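Local coordinates for glycosyl hydrolases family 2, sugar binding domain protein (Bacteroides uniformis str. 3978 T3 ii, PDB 6D1P), which probably hydrolyses O-glycosidic bonds as a gut-bacterial beta-glucuronidase of glycosyl hydrolase family 2, at residues N503-G514 / R569-T577. Sequence-based numbering, arbitrary orientation.
Sequences NATTRFLHAEWG and RLTGSLFWT
L574 N and H510 O lead a run of parallel-strand bonds: they meet at 2.9 Å, nearly in line with the C=O, and E512 N meets L574 O at 2.8 Å. Farther along, W576 N gives its hydrogen to W513 O (2.8 Å). At the other end the hydroxyl of T571 donates to F508 O, with OG1 in the carbonyl plane on a lone pair, 2.6 Å away. W513 CG sits between its backbone N and carbonyl carbon (chi1 61°), which turns the indole edge to S573, where W513 NE1 makes a weak bond to S573 OG (3.0 Å), a hydroxyl that Q564 also engages. One face of the same indole takes F575: CA lies over the five-membered ring, a CH-pi contact, and F575 CB packs 3.6 Å from W513 CE2. With an alanine in place of W513, the backbone and CB of F575 would probably lose their aromatic cover, and S573 OG one partner. The E512 chain runs alongside W576, its carboxylate tilted 31° from the ring. The contact thus joins 510-511 to 572-574, which in turn pairs with 321-329, as neighbouring TIM-barrel staves, and positions E512, whose OE2 is salt-bridged to R362 and whose OE1 hydrogen-bonds a glycerol, probably from the crystallisation liquor.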
ATOM      1  N   ASN A 503      36.453  -7.748  32.668  1.00 29.24           N
ATOM      2  CA  ASN A 503      37.690  -7.038  32.999  1.00 29.30           C
ATOM      3  C   ASN A 503      37.777  -5.658  32.345  1.00 33.91           C
ATOM      4  O   ASN A 503      38.527  -4.810  32.838  1.00 34.32           O
ATOM      5  CB  ASN A 503      38.908  -7.895  32.613  1.00 29.35           C
ATOM      6  CG  ASN A 503      39.071  -9.106  33.537  1.00 29.66           C
ATOM      7  OD1 ASN A 503      38.595  -9.075  34.658  1.00 29.23           O
ATOM      8  ND2 ASN A 503      39.689 -10.180  33.055  1.00 25.94           N
ATOM      9  N   ALA A 504      37.004  -5.393  31.283  1.00 34.90           N
ATOM     10  CA  ALA A 504      37.197  -4.211  30.441  1.00 34.74           C
ATOM     11  C   ALA A 504      36.282  -3.041  30.784  1.00 32.67           C
ATOM     12  O   ALA A 504      36.281  -2.040  30.061  1.00 34.23           O
ATOM     13  CB  ALA A 504      37.005  -4.572  28.962  1.00 28.79           C
ATOM     14  N   THR A 505      35.497  -3.133  31.847  1.00 31.31           N
ATOM     15  CA  THR A 505      34.555  -2.055  32.116  1.00 33.07           C
ATOM     16  C   THR A 505      34.234  -2.063  33.598  1.00 28.77           C
ATOM     17  O   THR A 505      34.282  -3.109  34.247  1.00 33.62           O
ATOM     18  CB  THR A 505      33.269  -2.199  31.270  1.00 37.67           C
ATOM     19  OG1 THR A 505      32.418  -1.055  31.456  1.00 36.25           O
ATOM     20  CG2 THR A 505      32.496  -3.461  31.655  1.00 28.58           C
ATOM     21  N   THR A 506      33.899  -0.887  34.123  1.00 27.94           N
ATOM     22  CA  THR A 506      33.684  -0.754  35.559  1.00 31.31           C
ATOM     23  C   THR A 506      32.596  -1.705  36.040  1.00 33.22           C
ATOM     24  O   THR A 506      32.816  -2.525  36.943  1.00 33.48           O
ATOM     25  CB  THR A 506      33.316   0.691  35.890  1.00 33.27           C
ATOM     26  OG1 THR A 506      34.178   1.567  35.168  1.00 34.11           O
ATOM     27  CG2 THR A 506      33.459   0.951  37.385  1.00 31.28           C
ATOM     28  N   ARG A 507      31.407  -1.599  35.447  1.00 27.18           N
ATOM     29  CA  ARG A 507      30.256  -2.415  35.822  1.00 28.31           C
ATOM     30  C   ARG A 507      29.710  -3.054  34.560  1.00 29.98           C
ATOM     31  O   ARG A 507      29.288  -2.346  33.633  1.00 28.18           O
ATOM     32  CB  ARG A 507      29.183  -1.578  36.516  1.00 26.93           C
ATOM     33  CG  ARG A 507      29.585  -1.137  37.886  1.00 29.98           C
ATOM     34  CD  ARG A 507      28.639  -0.100  38.420  1.00 28.01           C
ATOM     35  NE  ARG A 507      28.890   0.155  39.836  1.00 28.72           N
ATOM     36  CZ  ARG A 507      29.811   1.000  40.302  1.00 37.01           C
ATOM     37  NH1 ARG A 507      30.587   1.684  39.464  1.00 34.31           N
ATOM     38  NH2 ARG A 507      29.958   1.162  41.616  1.00 34.56           N
ATOM     39  N   PHE A 508      29.727  -4.385  34.527  1.00 25.05           N
ATOM     40  CA  PHE A 508      29.472  -5.163  33.327  1.00 24.64           C
ATOM     41  C   PHE A 508      28.130  -5.872  33.431  1.00 29.95           C
ATOM     42  O   PHE A 508      27.746  -6.349  34.505  1.00 27.49           O
ATOM     43  CB  PHE A 508      30.588  -6.180  33.113  1.00 26.13           C
ATOM     44  CG  PHE A 508      30.336  -7.164  31.995  1.00 25.26           C
ATOM     45  CD1 PHE A 508      29.630  -8.333  32.225  1.00 24.15           C
ATOM     46  CD2 PHE A 508      30.860  -6.942  30.728  1.00 24.28           C
ATOM     47  CE1 PHE A 508      29.425  -9.254  31.212  1.00 22.83           C
ATOM     48  CE2 PHE A 508      30.667  -7.857  29.713  1.00 22.38           C
ATOM     49  CZ  PHE A 508      29.940  -9.019  29.955  1.00 23.69           C
ATOM     50  N   LEU A 509      27.435  -5.964  32.301  1.00 24.62           N
ATOM     51  CA  LEU A 509      26.186  -6.700  32.219  1.00 22.94           C
ATOM     52  C   LEU A 509      26.076  -7.198  30.793  1.00 24.85           C
ATOM     53  O   LEU A 509      26.216  -6.401  29.860  1.00 25.06           O
ATOM     54  CB  LEU A 509      25.010  -5.794  32.591  1.00 25.25           C
ATOM     55  CG  LEU A 509      23.604  -6.383  32.601  1.00 31.52           C
ATOM     56  CD1 LEU A 509      23.569  -7.691  33.394  1.00 29.89           C
ATOM     57  CD2 LEU A 509      22.635  -5.366  33.189  1.00 26.78           C
ATOM     58  N   HIS A 510      25.881  -8.498  30.604  1.00 21.35           N
ATOM     59  CA  HIS A 510      25.879  -9.033  29.248  1.00 23.75           C
ATOM     60  C   HIS A 510      24.460  -8.961  28.677  1.00 24.14           C
ATOM     61  O   HIS A 510      23.619  -9.816  28.952  1.00 28.31           O
ATOM     62  CB  HIS A 510      26.436 -10.446  29.204  1.00 16.90           C
ATOM     63  CG  HIS A 510      26.532 -10.998  27.818  1.00 21.53           C
ATOM     64  ND1 HIS A 510      27.289 -12.104  27.505  1.00 20.26           N
ATOM     65  CD2 HIS A 510      25.952 -10.598  26.658  1.00 20.28           C
ATOM     66  CE1 HIS A 510      27.175 -12.364  26.215  1.00 22.12           C
ATOM     67  NE2 HIS A 510      26.363 -11.469  25.678  1.00 20.49           N
ATOM     68  N   ALA A 511      24.198  -7.945  27.865  1.00 21.55           N
ATOM     69  CA  ALA A 511      22.922  -7.808  27.165  1.00 24.22           C
ATOM     70  C   ALA A 511      23.082  -8.332  25.745  1.00 19.92           C
ATOM     71  O   ALA A 511      23.917  -7.820  24.986  1.00 20.84           O
ATOM     72  CB  ALA A 511      22.449  -6.355  27.146  1.00 20.80           C
ATOM     73  N   GLU A 512      22.302  -9.370  25.419  1.00 18.73           N
ATOM     74  CA  GLU A 512      22.117  -9.982  24.103  1.00 22.18           C
ATOM     75  C   GLU A 512      23.135 -11.089  23.876  1.00 20.11           C
ATOM     76  O   GLU A 512      24.342 -10.846  23.905  1.00 21.75           O
ATOM     77  CB  GLU A 512      22.178  -8.953  22.953  1.00 17.94           C
ATOM     78  CG  GLU A 512      21.114  -7.879  23.037  1.00 19.70           C
ATOM     79  CD  GLU A 512      20.955  -7.072  21.730  1.00 21.45           C
ATOM     80  OE1 GLU A 512      21.285  -7.599  20.645  1.00 20.19           O
ATOM     81  OE2 GLU A 512      20.523  -5.896  21.803  1.00 20.62           O
ATOM     82  N   TRP A 513      22.631 -12.304  23.657  1.00 20.29           N
ATOM     83  CA  TRP A 513      23.370 -13.477  23.209  1.00 18.20           C
ATOM     84  C   TRP A 513      22.350 -14.554  22.886  1.00 19.22           C
ATOM     85  O   TRP A 513      21.196 -14.483  23.314  1.00 21.44           O
ATOM     86  CB  TRP A 513      24.355 -13.991  24.265  1.00 21.82           C
ATOM     87  CG  TRP A 513      23.701 -14.422  25.532  1.00 18.14           C
ATOM     88  CD1 TRP A 513      23.377 -13.631  26.596  1.00 21.06           C
ATOM     89  CD2 TRP A 513      23.297 -15.751  25.882  1.00 22.84           C
ATOM     90  NE1 TRP A 513      22.789 -14.385  27.589  1.00 20.18           N
ATOM     91  CE2 TRP A 513      22.744 -15.693  27.178  1.00 21.06           C
ATOM     92  CE3 TRP A 513      23.365 -16.990  25.232  1.00 21.60           C
ATOM     93  CZ2 TRP A 513      22.266 -16.822  27.833  1.00 22.41           C
ATOM     94  CZ3 TRP A 513      22.879 -18.104  25.880  1.00 21.76           C
ATOM     95  CH2 TRP A 513      22.335 -18.017  27.164  1.00 23.24           C
ATOM     96  N   GLY A 514      22.799 -15.566  22.157  1.00 19.82           N
ATOM     97  CA  GLY A 514      21.936 -16.652  21.733  1.00 16.86           C
ATOM     98  C   GLY A 514      22.118 -16.926  20.254  1.00 20.79           C
ATOM     99  O   GLY A 514      23.259 -17.020  19.782  1.00 19.75           O
ATOM    100  N   ARG A 569      31.725 -13.466  39.497  1.00 29.70           N
ATOM    101  CA  ARG A 569      31.698 -12.016  39.290  1.00 34.50           C
ATOM    102  C   ARG A 569      30.561 -11.532  38.399  1.00 32.84           C
ATOM    103  O   ARG A 569      30.328 -10.318  38.356  1.00 33.50           O
ATOM    104  CB  ARG A 569      32.988 -11.513  38.655  1.00 39.52           C
ATOM    105  CG  ARG A 569      34.225 -11.701  39.480  1.00 41.55           C
ATOM    106  CD  ARG A 569      35.298 -12.169  38.538  1.00 42.06           C
ATOM    107  NE  ARG A 569      36.030 -11.082  37.903  1.00 39.59           N
ATOM    108  CZ  ARG A 569      36.515 -11.137  36.669  1.00 38.62           C
ATOM    109  NH1 ARG A 569      36.303 -12.210  35.916  1.00 40.58           N
ATOM    110  NH2 ARG A 569      37.195 -10.114  36.183  1.00 33.58           N
ATOM    111  N   LEU A 570      29.871 -12.429  37.686  1.00 29.72           N
ATOM    112  CA  LEU A 570      28.918 -12.035  36.644  1.00 27.56           C
ATOM    113  C   LEU A 570      27.650 -11.463  37.266  1.00 23.96           C
ATOM    114  O   LEU A 570      26.939 -12.160  37.984  1.00 29.01           O
ATOM    115  CB  LEU A 570      28.579 -13.233  35.749  1.00 25.14           C
ATOM    116  CG  LEU A 570      27.624 -13.039  34.550  1.00 30.55           C
ATOM    117  CD1 LEU A 570      28.173 -11.997  33.585  1.00 22.27           C
ATOM    118  CD2 LEU A 570      27.390 -14.358  33.825  1.00 20.61           C
ATOM    119  N   THR A 571      27.359 -10.195  37.000  1.00 26.15           N
ATOM    120  CA  THR A 571      26.043  -9.688  37.366  1.00 27.45           C
ATOM    121  C   THR A 571      24.941 -10.550  36.746  1.00 30.08           C
ATOM    122  O   THR A 571      24.009 -10.982  37.437  1.00 27.24           O
ATOM    123  CB  THR A 571      25.902  -8.225  36.940  1.00 30.37           C
ATOM    124  OG1 THR A 571      26.124  -8.105  35.532  1.00 25.94           O
ATOM    125  CG2 THR A 571      26.912  -7.373  37.679  1.00 29.40           C
ATOM    126  N   GLY A 572      25.054 -10.847  35.456  1.00 29.56           N
ATOM    127  CA  GLY A 572      24.058 -11.656  34.784  1.00 29.10           C
ATOM    128  C   GLY A 572      24.021 -11.365  33.294  1.00 30.00           C
ATOM    129  O   GLY A 572      24.892 -10.683  32.747  1.00 24.78           O
ATOM    130  N   SER A 573      22.986 -11.898  32.646  1.00 24.51           N
ATOM    131  CA  SER A 573      22.831 -11.650  31.223  1.00 23.10           C
ATOM    132  C   SER A 573      21.356 -11.639  30.846  1.00 29.41           C
ATOM    133  O   SER A 573      20.485 -12.038  31.627  1.00 25.74           O
ATOM    134  CB  SER A 573      23.561 -12.694  30.397  1.00 19.68           C
ATOM    135  OG  SER A 573      22.886 -13.926  30.523  1.00 21.68           O
ATOM    136  N   LEU A 574      21.091 -11.170  29.616  1.00 25.95           N
ATOM    137  CA  LEU A 574      19.782 -11.272  28.975  1.00 20.68           C
ATOM    138  C   LEU A 574      19.999 -11.869  27.597  1.00 23.23           C
ATOM    139  O   LEU A 574      20.613 -11.228  26.735  1.00 23.53           O
ATOM    140  CB  LEU A 574      19.101  -9.909  28.861  1.00 20.40           C
ATOM    141  CG  LEU A 574      19.133  -9.073  30.140  1.00 25.47           C
ATOM    142  CD1 LEU A 574      20.212  -7.973  30.055  1.00 23.55           C
ATOM    143  CD2 LEU A 574      17.775  -8.482  30.436  1.00 24.35           C
ATOM    144  N   PHE A 575      19.513 -13.085  27.371  1.00 20.04           N
ATOM    145  CA  PHE A 575      19.623 -13.606  26.020  1.00 21.03           C
ATOM    146  C   PHE A 575      18.624 -12.888  25.122  1.00 22.19           C
ATOM    147  O   PHE A 575      17.623 -12.335  25.585  1.00 22.56           O
ATOM    148  CB  PHE A 575      19.445 -15.129  25.980  1.00 21.86           C
ATOM    149  CG  PHE A 575      18.026 -15.615  26.163  1.00 24.92           C
ATOM    150  CD1 PHE A 575      17.548 -15.946  27.432  1.00 25.00           C
ATOM    151  CD2 PHE A 575      17.197 -15.831  25.055  1.00 20.98           C
ATOM    152  CE1 PHE A 575      16.247 -16.442  27.601  1.00 22.32           C
ATOM    153  CE2 PHE A 575      15.893 -16.306  25.206  1.00 20.56           C
ATOM    154  CZ  PHE A 575      15.417 -16.623  26.476  1.00 26.36           C
ATOM    155  N   TRP A 576      18.952 -12.824  23.834  1.00 24.27           N
ATOM    156  CA  TRP A 576      18.094 -12.222  22.815  1.00 20.73           C
ATOM    157  C   TRP A 576      17.650 -13.363  21.916  1.00 18.97           C
ATOM    158  O   TRP A 576      18.460 -13.911  21.161  1.00 19.90           O
ATOM    159  CB  TRP A 576      18.832 -11.139  22.028  1.00 21.42           C
ATOM    160  CG  TRP A 576      17.981 -10.444  20.978  1.00 21.14           C
ATOM    161  CD1 TRP A 576      17.637 -10.926  19.751  1.00 19.80           C
ATOM    162  CD2 TRP A 576      17.373  -9.155  21.091  1.00 18.18           C
ATOM    163  NE1 TRP A 576      16.833 -10.026  19.100  1.00 19.68           N
ATOM    164  CE2 TRP A 576      16.655  -8.927  19.896  1.00 20.44           C
ATOM    165  CE3 TRP A 576      17.367  -8.168  22.087  1.00 17.69           C
ATOM    166  CZ2 TRP A 576      15.951  -7.737  19.653  1.00 18.92           C
ATOM    167  CZ3 TRP A 576      16.657  -6.995  21.862  1.00 20.00           C
ATOM    168  CH2 TRP A 576      15.952  -6.789  20.648  1.00 20.28           C
ATOM    169  N   THR A 577      16.378 -13.731  21.991  1.00 19.03           N
ATOM    170  CA  THR A 577      15.335 -12.998  22.690  1.00 19.77           C
ATOM    171  C   THR A 577      14.284 -14.038  23.034  1.00 20.62           C
ATOM    172  O   THR A 577      14.437 -15.216  22.658  1.00 20.92           O
ATOM    173  CB  THR A 577      14.727 -11.839  21.807  1.00 21.55           C
ATOM    174  OG1 THR A 577      13.792 -11.068  22.577  1.00 22.04           O
ATOM    175  CG2 THR A 577      14.041 -12.382  20.549  1.00 17.12           C
TER
HETATM  176  O   HOH W   1      29.491  -8.869  35.968  1.00 30.55           O